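Long-range contact in xylanase inhibitor TL-XI (Triticum aestivum, PDB 3G7M), which inhibits xylanases noncompetitively as a small thaumatin-like protein of wheat, probably as part of plant defence: residues A[47-52]-A[67-72]. The protein carries 4 engineered substitutions. Sequence-based numbering, arbitrary orientation.
Sequences YIWGRT and GDCGGS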
loop_
_atom_site.group_PDB
_atom_site.type_symbol
_atom_site.label_atom_id
_atom_site.label_comp_id
_atom_site.label_asym_id
_atom_site.label_seq_id
_atom_site.Cartn_x
_atom_site.Cartn_y
_atom_site.Cartn_z
ATOM N N TYR A 47 2.269 -4.004 -5.208
ATOM C CA TYR A 47 1.549 -4.240 -3.963
ATOM C C TYR A 47 1.909 -3.080 -3.078
ATOM O O TYR A 47 3.087 -2.641 -3.075
ATOM C CB TYR A 47 1.986 -5.548 -3.278
ATOM C CG TYR A 47 1.411 -6.813 -3.873
ATOM C CD1 TYR A 47 0.032 -6.921 -4.093
ATOM C CD2 TYR A 47 2.247 -7.905 -4.194
ATOM C CE1 TYR A 47 -0.504 -8.079 -4.629
ATOM C CE2 TYR A 47 1.728 -9.078 -4.737
ATOM C CZ TYR A 47 0.351 -9.169 -4.960
ATOM O OH TYR A 47 -0.166 -10.339 -5.529
ATOM N N ILE A 48 0.915 -2.596 -2.312
ATOM C CA ILE A 48 1.135 -1.494 -1.391
ATOM C C ILE A 48 0.464 -1.886 -0.103
ATOM O O ILE A 48 -0.728 -2.211 -0.090
ATOM C CB ILE A 48 0.523 -0.166 -1.963
ATOM C CG1 ILE A 48 1.267 0.239 -3.232
ATOM C CG2 ILE A 48 0.522 0.979 -0.924
ATOM C CD1 ILE A 48 0.594 1.286 -4.031
ATOM N N TRP A 49 1.221 -1.863 0.984
ATOM C CA TRP A 49 0.664 -2.129 2.311
ATOM C C TRP A 49 1.393 -1.357 3.388
ATOM O O TRP A 49 2.541 -0.988 3.203
ATOM C CB TRP A 49 0.712 -3.638 2.632
ATOM C CG TRP A 49 2.087 -4.172 2.877
ATOM C CD1 TRP A 49 2.695 -4.312 4.071
ATOM C CD2 TRP A 49 3.006 -4.652 1.892
ATOM N NE1 TRP A 49 3.950 -4.845 3.907
ATOM C CE2 TRP A 49 4.169 -5.065 2.576
ATOM C CE3 TRP A 49 2.958 -4.777 0.496
ATOM C CZ2 TRP A 49 5.285 -5.577 1.921
ATOM C CZ3 TRP A 49 4.066 -5.282 -0.156
ATOM C CH2 TRP A 49 5.215 -5.675 0.560
ATOM N N GLY A 50 0.729 -1.152 4.522
ATOM C CA GLY A 50 1.353 -0.524 5.679
ATOM C C GLY A 50 1.809 -1.511 6.740
ATOM O O GLY A 50 1.185 -2.561 6.935
ATOM N N ARG A 51 2.893 -1.145 7.438
ATOM C CA ARG A 51 3.438 -1.942 8.531
ATOM C C ARG A 51 3.481 -1.123 9.802
ATOM O O ARG A 51 3.829 0.065 9.774
ATOM C CB ARG A 51 4.847 -2.403 8.201
ATOM C CG ARG A 51 5.018 -3.008 6.817
ATOM C CD ARG A 51 6.492 -3.108 6.506
ATOM N NE ARG A 51 7.043 -1.841 6.056
ATOM C CZ ARG A 51 8.338 -1.599 5.919
ATOM N NH1 ARG A 51 9.220 -2.536 6.234
ATOM N NH2 ARG A 51 8.750 -0.418 5.476
ATOM N N THR A 52 3.128 -1.763 10.920
ATOM C CA THR A 52 3.087 -1.064 12.199
ATOM C C THR A 52 4.027 -1.740 13.141
ATOM O O THR A 52 4.290 -2.919 12.976
ATOM C CB THR A 52 1.672 -1.073 12.824
ATOM O OG1 THR A 52 1.237 -2.425 13.075
ATOM C CG2 THR A 52 0.669 -0.353 11.916
ATOM N N GLY A 67 2.471 -6.931 9.138
ATOM C CA GLY A 67 2.839 -6.679 7.743
ATOM C C GLY A 67 4.327 -6.667 7.469
ATOM O O GLY A 67 4.756 -6.083 6.491
ATOM N N ASP A 68 5.102 -7.354 8.317
ATOM C CA ASP A 68 6.555 -7.449 8.154
ATOM C C ASP A 68 6.979 -8.288 6.965
ATOM O O ASP A 68 6.608 -9.465 6.849
ATOM C CB ASP A 68 7.206 -8.033 9.400
ATOM C CG ASP A 68 8.720 -8.112 9.274
ATOM O OD1 ASP A 68 9.386 -7.052 9.260
ATOM O OD2 ASP A 68 9.245 -9.239 9.186
ATOM N N CYS A 69 7.775 -7.679 6.092
ATOM C CA CYS A 69 8.279 -8.358 4.920
ATOM C C CYS A 69 9.789 -8.459 5.022
ATOM O O CYS A 69 10.525 -7.556 4.610
ATOM C CB CYS A 69 7.830 -7.619 3.636
ATOM S SG CYS A 69 8.107 -8.488 2.023
ATOM N N GLY A 70 10.245 -9.565 5.594
ATOM C CA GLY A 70 11.662 -9.835 5.676
ATOM C C GLY A 70 12.464 -8.773 6.392
ATOM O O GLY A 70 13.667 -8.676 6.167
ATOM N N GLY A 71 11.811 -7.978 7.249
ATOM C CA GLY A 71 12.502 -6.999 8.082
ATOM C C GLY A 71 12.844 -5.778 7.280
ATOM O O GLY A 71 12.018 -5.361 6.467
ATOM N N SER A 72 14.058 -5.225 7.524
ATOM C CA SER A 72 14.622 -4.113 6.740
ATOM C C SER A 72 14.634 -4.428 5.269
ATOM O O SER A 72 14.214 -3.610 4.479
ATOM C CB SER A 72 16.081 -3.837 7.138
ATOM O OG SER A 72 16.120 -3.290 8.433
#
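One side-chain hydrogen bond ties the strand segment 47-52 to the loop 67-72: Trp-49 NE1 donates to Gly-67 O over 3.0 Å. The oxygen receives the N-H on a lone pair, in its carbonyl plane, yet it stands somewhat tilted from the indole plane, and the bond is bent, with 141° at the hydrogen. Trp-49 holds CG between its backbone N and carbonyl carbon (chi1 71°); from there the indole meets the loop with its NE1-CZ2 edge.

Apolar contacts use the same ring edge. Cys-69 CB lies 3.7 Å from Trp-49 CZ2, near the ring plane. The sulfur follows obliquely: Cys-69 SG is 5.2 Å from the centroid of the six-membered ring, beside the ring and well away from its normal. Cys-69 is also anchored through its disulfide to Cys-76, while Ala-16, Ala-18 and Met-86 of the flanking strands touch the indole.

Arg-51 runs its aliphatic part past the same carbonyl, CD lying 3.4 Å from Gly-67 O. The chain bends at chi3; Gly-71 O lies near the guanidinium plane, at its edge, with NH1 a distant 4.0 Å away. Its firmer polar partner is elsewhere: NE bonds to Trp-14 O on strand 13-19.

Gly-67 has positive phi. An alanine in place of Trp-49 would probably leave Gly-67 O without its indole donor and open a gap beside Cys-69. Together, a buried carbonyl satisfied by indole N-H and a disulfide packed at the ring edge fasten an irregular, cystine-linked loop onto the six-stranded antiparallel sheet of this thaumatin-like fold.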